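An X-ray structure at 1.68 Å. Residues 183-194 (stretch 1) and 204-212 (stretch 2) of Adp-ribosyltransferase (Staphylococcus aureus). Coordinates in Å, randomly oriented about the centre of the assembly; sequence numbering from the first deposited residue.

Stretch 1 183-194: LPRGTEYAVGSV
Stretch 2 (204-212) IITAVVFKK

How does the loop before the strand meet the C-terminus? Leu-183 (phi/psi -102/153), Pro-184 (-55/151) and Arg-185 (-60/146) are extended, and Gly-186 turns the chain at 82/22, angles at which a CB would jam against the preceding carbonyl. Thr-187 (-64/136), with chi1 m, folds back so that its OG1 donates to Pro-184 O at 2.7 Å. Lys-212 (chi m, t, p, p) curls over this turn: its CE lies 3.9 Å from Pro-184 CB and 3.4 Å from Arg-185 O. Its ammonium reaches Gly-186 through a water, which accepts from Lys-212 NZ at 2.5 Å and donates to Gly-186 O at 2.6 Å.

What sets the register of the two strands? They run antiparallel, their axes 137° apart in direction and 4.3 Å apart at closest approach; Ile-204 to Val-209 are extended (phi -80 to -147, psi 112 to 162). At Glu-188 (-120/140; chi1 m, chi2 t, chi3 -70°), Phe-210 N donates to Glu-188 O at 3.0 Å. A second water stands in for the return bond, accepting from Glu-188 N at 2.9 Å and donating to Phe-210 O at 2.8 Å. Glu-188 OE1 also lies 3.5 Å from CD2 of the Phe-210 ring (chi1 m, chi2 0°).

Which side chains meet as the strands run on? Tyr-189 (-135/142; chi1 p, chi2 95°) and Val-209 (t) form a non-hydrogen-bonded pair, CA to CA 4.1 Å. On their buried face, side chains pack by excluding water: small Ala-207 leaves room for the Tyr-189 ring, its CB 3.6 Å from Tyr-189 CD1, while the phenol end leads away, its OH hydrogen-bonded elsewhere in the structure. Ala-190 (-104/117), on the other face, closes a pair with Val-208: Ala-190 N to Val-208 O and Val-208 N to Ala-190 O are both 2.9 Å. Val-191 (-75/128, t) returns to the Tyr-189 face, its CA 4.0 Å from Ala-207 CA and its CG1 3.8 Å from CG2 of Ile-205 (m, t).

How do the strands stay paired past Gly-192? A beta bulge shifts the register by one, Gly-192 bending to -88/-44. Thr-206 O accepts twice, from Gly-192 N at 2.8 Å and weakly from Ser-193 N at 3.3 Å; Thr-206 N returns a bond to Ser-193 O at 2.9 Å. Ser-193 (-164/161, p) and Thr-206 (m) lie on the Ala-190 face, where one water sits 3.0 Å from Ser-193 OG and 2.8 Å from Thr-206 OG1, and donates to Ile-204 O at 2.8 Å. Val-194 (-127/115, t) then pairs with Ile-205, Val-194 CG1 lying 4.1 Å from Ile-205 CG1.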

ATOM      1  N   LEU A 183      -5.898   2.988  -0.065  1.00  6.21           N
ATOM      2  CA  LEU A 183      -6.298   3.004   1.342  1.00  5.60           C
ATOM      3  C   LEU A 183      -6.281   4.407   1.932  1.00  5.03           C
ATOM      4  O   LEU A 183      -5.526   5.273   1.472  1.00  6.15           O
ATOM      5  CB  LEU A 183      -5.369   2.088   2.169  1.00  3.59           C
ATOM      6  CG  LEU A 183      -5.185   0.656   1.627  1.00  7.72           C
ATOM      7  CD1 LEU A 183      -4.188  -0.130   2.473  1.00  8.63           C
ATOM      8  CD2 LEU A 183      -6.541  -0.023   1.550  1.00 11.18           C
ATOM      9  N   PRO A 184      -7.090   4.668   2.950  1.00  4.28           N
ATOM     10  CA  PRO A 184      -7.161   5.962   3.596  1.00  2.60           C
ATOM     11  C   PRO A 184      -5.803   6.451   4.086  1.00  5.88           C
ATOM     12  O   PRO A 184      -4.922   5.672   4.447  1.00  7.60           O
ATOM     13  CB  PRO A 184      -7.995   5.693   4.860  1.00  6.63           C
ATOM     14  CG  PRO A 184      -8.831   4.518   4.504  1.00  9.71           C
ATOM     15  CD  PRO A 184      -8.027   3.696   3.541  1.00  5.16           C
ATOM     16  N   ARG A 185      -5.692   7.769   4.118  1.00  6.21           N
ATOM     17  CA  ARG A 185      -4.536   8.378   4.769  1.00  3.07           C
ATOM     18  C   ARG A 185      -4.530   7.953   6.232  1.00  7.29           C
ATOM     19  O   ARG A 185      -5.566   7.755   6.855  1.00  8.25           O
ATOM     20  CB  ARG A 185      -4.542   9.890   4.613  1.00  4.63           C
ATOM     21  CG  ARG A 185      -5.724  10.595   5.297  1.00  5.91           C
ATOM     22  CD  ARG A 185      -5.715  12.058   4.851  1.00  7.86           C
ATOM     23  NE  ARG A 185      -6.777  12.839   5.467  1.00  6.47           N
ATOM     24  CZ  ARG A 185      -6.605  13.588   6.545  1.00  7.03           C
ATOM     25  NH1 ARG A 185      -5.402  13.643   7.119  1.00  8.92           N
ATOM     26  NH2 ARG A 185      -7.614  14.278   7.056  1.00 12.06           N
ATOM     27  N   GLY A 186      -3.325   7.790   6.783  1.00  6.44           N
ATOM     28  CA  GLY A 186      -3.226   7.452   8.196  1.00  9.07           C
ATOM     29  C   GLY A 186      -3.419   5.961   8.441  1.00 12.40           C
ATOM     30  O   GLY A 186      -3.755   5.523   9.547  1.00 11.04           O
ATOM     31  N   THR A 187      -3.195   5.166   7.397  1.00  6.96           N
ATOM     32  CA  THR A 187      -3.245   3.714   7.528  1.00  6.01           C
ATOM     33  C   THR A 187      -2.141   3.248   8.468  1.00  8.59           C
ATOM     34  O   THR A 187      -1.003   3.691   8.386  1.00  8.92           O
ATOM     35  CB  THR A 187      -3.138   3.028   6.147  1.00  8.28           C
ATOM     36  OG1 THR A 187      -4.390   3.180   5.444  1.00  8.03           O
ATOM     37  CG2 THR A 187      -2.908   1.532   6.271  1.00  7.75           C
ATOM     38  N   GLU A 188      -2.507   2.330   9.366  1.00  6.21           N
ATOM     39  CA  GLU A 188      -1.528   1.725  10.253  1.00  8.51           C
ATOM     40  C   GLU A 188      -1.483   0.222  10.043  1.00  8.32           C
ATOM     41  O   GLU A 188      -2.554  -0.376   9.894  1.00  7.91           O
ATOM     42  CB  GLU A 188      -1.888   1.970  11.722  1.00  8.82           C
ATOM     43  CG  GLU A 188      -1.980   3.452  12.060  1.00  8.90           C
ATOM     44  CD  GLU A 188      -2.571   3.608  13.463  1.00 17.77           C
ATOM     45  OE1 GLU A 188      -3.782   3.328  13.619  1.00 19.99           O
ATOM     46  OE2 GLU A 188      -1.784   4.004  14.346  1.00 16.69           O
ATOM     47  N   TYR A 189      -0.283  -0.348  10.072  1.00  9.44           N
ATOM     48  CA  TYR A 189      -0.177  -1.805   9.962  1.00  6.40           C
ATOM     49  C   TYR A 189       0.818  -2.301  11.009  1.00  6.66           C
ATOM     50  O   TYR A 189       1.801  -1.598  11.268  1.00  7.15           O
ATOM     51  CB  TYR A 189       0.235  -2.254   8.567  1.00 10.11           C
ATOM     52  CG  TYR A 189       1.473  -1.608   7.994  1.00 12.09           C
ATOM     53  CD1 TYR A 189       2.717  -2.228   8.108  1.00 14.15           C
ATOM     54  CD2 TYR A 189       1.383  -0.383   7.343  1.00 14.23           C
ATOM     55  CE1 TYR A 189       3.850  -1.629   7.575  1.00 12.99           C
ATOM     56  CE2 TYR A 189       2.516   0.218   6.812  1.00 17.17           C
ATOM     57  CZ  TYR A 189       3.736  -0.421   6.939  1.00 15.67           C
ATOM     58  OH  TYR A 189       4.871   0.171   6.417  1.00 19.43           O
ATOM     59  N   ALA A 190       0.482  -3.454  11.571  1.00  8.88           N
ATOM     60  CA  ALA A 190       1.270  -4.141  12.578  1.00  9.11           C
ATOM     61  C   ALA A 190       1.981  -5.330  11.926  1.00  8.13           C
ATOM     62  O   ALA A 190       1.328  -6.238  11.433  1.00  8.08           O
ATOM     63  CB  ALA A 190       0.437  -4.616  13.752  1.00  9.20           C
ATOM     64  N   VAL A 191       3.309  -5.272  11.925  1.00  9.55           N
ATOM     65  CA  VAL A 191       4.081  -6.277  11.202  1.00  7.07           C
ATOM     66  C   VAL A 191       4.080  -7.604  11.952  1.00  6.91           C
ATOM     67  O   VAL A 191       4.397  -7.642  13.136  1.00 12.16           O
ATOM     68  CB  VAL A 191       5.525  -5.785  10.984  1.00  5.06           C
ATOM     69  CG1 VAL A 191       6.356  -6.927  10.412  1.00  6.41           C
ATOM     70  CG2 VAL A 191       5.518  -4.574  10.062  1.00 10.53           C
ATOM     71  N   GLY A 192       3.734  -8.694  11.282  1.00  5.86           N
ATOM     72  CA  GLY A 192       3.756 -10.044  11.807  1.00  7.77           C
ATOM     73  C   GLY A 192       5.120 -10.699  11.619  1.00 13.12           C
ATOM     74  O   GLY A 192       5.644 -11.361  12.522  1.00 13.47           O
ATOM     75  N   SER A 193       5.714 -10.531  10.431  1.00  6.82           N
ATOM     76  CA  SER A 193       6.984 -11.193  10.161  1.00  4.71           C
ATOM     77  C   SER A 193       7.666 -10.562   8.951  1.00  8.68           C
ATOM     78  O   SER A 193       7.010  -9.911   8.149  1.00  8.48           O
ATOM     79  CB  SER A 193       6.767 -12.677   9.843  1.00  9.25           C
ATOM     80  OG  SER A 193       6.037 -12.876   8.626  1.00 12.54           O
ATOM     81  N   VAL A 194       8.962 -10.818   8.872  1.00  6.48           N
ATOM     82  CA  VAL A 194       9.776 -10.489   7.709  1.00  4.72           C
ATOM     83  C   VAL A 194      10.505 -11.746   7.263  1.00 10.74           C
ATOM     84  O   VAL A 194      11.340 -12.256   8.020  1.00 13.96           O
ATOM     85  CB  VAL A 194      10.807  -9.378   7.985  1.00  3.96           C
ATOM     86  CG1 VAL A 194      11.517  -9.054   6.667  1.00  4.44           C
ATOM     87  CG2 VAL A 194      10.153  -8.160   8.589  1.00  8.25           C
ATOM     88  N   ILE A 204       9.696 -10.477   2.048  1.00  7.34           N
ATOM     89  CA  ILE A 204       8.264 -10.282   2.277  1.00  6.88           C
ATOM     90  C   ILE A 204       7.990  -9.864   3.719  1.00  9.92           C
ATOM     91  O   ILE A 204       8.319 -10.558   4.691  1.00  8.95           O
ATOM     92  CB  ILE A 204       7.496 -11.564   1.907  1.00  6.68           C
ATOM     93  CG1 ILE A 204       7.757 -12.036   0.462  1.00 12.15           C
ATOM     94  CG2 ILE A 204       5.997 -11.396   2.154  1.00 10.80           C
ATOM     95  CD1 ILE A 204       6.854 -13.164   0.021  1.00 33.20           C
ATOM     96  N   ILE A 205       7.393  -8.683   3.876  1.00  4.83           N
ATOM     97  CA  ILE A 205       6.969  -8.160   5.165  1.00  4.72           C
ATOM     98  C   ILE A 205       5.459  -8.361   5.267  1.00 10.50           C
ATOM     99  O   ILE A 205       4.725  -7.741   4.492  1.00  6.06           O
ATOM    100  CB  ILE A 205       7.308  -6.665   5.340  1.00 12.85           C
ATOM    101  CG1 ILE A 205       8.789  -6.360   5.098  1.00  6.81           C
ATOM    102  CG2 ILE A 205       6.829  -6.158   6.702  1.00  9.63           C
ATOM    103  CD1 ILE A 205       9.145  -4.902   4.929  1.00 10.51           C
ATOM    104  N   THR A 206       5.010  -9.245   6.154  1.00  8.94           N
ATOM    105  CA  THR A 206       3.583  -9.537   6.290  1.00  6.89           C
ATOM    106  C   THR A 206       3.030  -8.742   7.458  1.00  7.99           C
ATOM    107  O   THR A 206       3.656  -8.730   8.519  1.00  8.56           O
ATOM    108  CB  THR A 206       3.313 -11.026   6.520  1.00  9.15           C
ATOM    109  OG1 THR A 206       3.837 -11.777   5.408  1.00  8.49           O
ATOM    110  CG2 THR A 206       1.810 -11.269   6.623  1.00  6.50           C
ATOM    111  N   ALA A 207       1.915  -8.046   7.291  1.00  4.54           N
ATOM    112  CA  ALA A 207       1.388  -7.194   8.353  1.00  4.58           C
ATOM    113  C   ALA A 207      -0.138  -7.145   8.344  1.00  9.97           C
ATOM    114  O   ALA A 207      -0.798  -7.456   7.344  1.00  9.39           O
ATOM    115  CB  ALA A 207       1.956  -5.781   8.201  1.00  6.98           C
ATOM    116  N   VAL A 208      -0.704  -6.716   9.460  1.00  7.53           N
ATOM    117  CA  VAL A 208      -2.147  -6.557   9.589  1.00  7.17           C
ATOM    118  C   VAL A 208      -2.549  -5.094   9.754  1.00  9.67           C
ATOM    119  O   VAL A 208      -2.071  -4.433  10.673  1.00  6.38           O
ATOM    120  CB  VAL A 208      -2.640  -7.358  10.808  1.00 10.65           C
ATOM    121  CG1 VAL A 208      -4.155  -7.275  10.928  1.00 11.09           C
ATOM    122  CG2 VAL A 208      -2.162  -8.791  10.645  1.00 14.57           C
ATOM    123  N   VAL A 209      -3.420  -4.624   8.863  1.00  5.36           N
ATOM    124  CA  VAL A 209      -3.907  -3.244   8.927  1.00  6.15           C
ATOM    125  C   VAL A 209      -5.004  -3.081   9.966  1.00  4.54           C
ATOM    126  O   VAL A 209      -5.882  -3.930  10.130  1.00  8.90           O
ATOM    127  CB  VAL A 209      -4.454  -2.818   7.544  1.00 11.92           C
ATOM    128  CG1 VAL A 209      -5.300  -1.557   7.603  1.00 10.94           C
ATOM    129  CG2 VAL A 209      -3.315  -2.604   6.543  1.00  8.62           C
ATOM    130  N   PHE A 210      -4.989  -1.980  10.699  1.00  7.22           N
ATOM    131  CA  PHE A 210      -6.035  -1.638  11.650  1.00  6.81           C
ATOM    132  C   PHE A 210      -7.258  -1.149  10.865  1.00  8.43           C
ATOM    133  O   PHE A 210      -7.099  -0.327   9.957  1.00  9.16           O
ATOM    134  CB  PHE A 210      -5.588  -0.549  12.615  1.00  9.35           C
ATOM    135  CG  PHE A 210      -4.656  -0.963  13.740  1.00 13.68           C
ATOM    136  CD1 PHE A 210      -4.220  -2.270  13.878  1.00 12.90           C
ATOM    137  CD2 PHE A 210      -4.219  -0.017  14.663  1.00 14.70           C
ATOM    138  CE1 PHE A 210      -3.369  -2.632  14.913  1.00 15.18           C
ATOM    139  CE2 PHE A 210      -3.362  -0.375  15.694  1.00 14.84           C
ATOM    140  CZ  PHE A 210      -2.919  -1.679  15.809  1.00 12.58           C
ATOM    141  N   LYS A 211      -8.438  -1.645  11.175  1.00  7.43           N
ATOM    142  CA  LYS A 211      -9.634  -1.180  10.478  1.00  6.74           C
ATOM    143  C   LYS A 211      -9.833   0.320  10.656  1.00  9.48           C
ATOM    144  O   LYS A 211      -9.661   0.894  11.741  1.00  7.76           O
ATOM    145  CB  LYS A 211     -10.848  -1.927  11.020  1.00  7.05           C
ATOM    146  CG  LYS A 211     -12.165  -1.655  10.293  1.00 11.01           C
ATOM    147  CD  LYS A 211     -13.095  -2.777  10.740  1.00 16.98           C
ATOM    148  CE  LYS A 211     -14.193  -3.131   9.772  1.00 22.24           C
ATOM    149  NZ  LYS A 211     -15.362  -3.665  10.540  1.00 23.44           N
ATOM    150  N   LYS A 212     -10.230   0.942   9.536  1.00  8.25           N
ATOM    151  CA  LYS A 212     -10.619   2.337   9.517  1.00 11.14           C
ATOM    152  C   LYS A 212     -12.008   2.503   8.890  1.00 14.18           C
ATOM    153  O   LYS A 212     -12.683   3.474   9.285  1.00 13.27           O
ATOM    154  CB  LYS A 212      -9.634   3.232   8.743  1.00  9.68           C
ATOM    155  CG  LYS A 212      -8.380   3.524   9.554  1.00 18.26           C
ATOM    156  CD  LYS A 212      -7.333   4.272   8.757  1.00 23.86           C
ATOM    157  CE  LYS A 212      -7.572   5.769   8.721  1.00 28.51           C
ATOM    158  NZ  LYS A 212      -7.672   6.399  10.063  1.00 22.31           N
ATOM    159  OXT LYS A 212     -12.383   1.678   8.025  1.00  8.07           O
TER
HETATM  160  O   HOH W   1      -5.582   5.926  11.335  1.00 25.42           O
HETATM  161  O   HOH W   2      -5.329   1.766   9.552  1.00  7.09           O
HETATM  162  O   HOH W   3       6.519 -12.418   5.742  1.00  9.98           O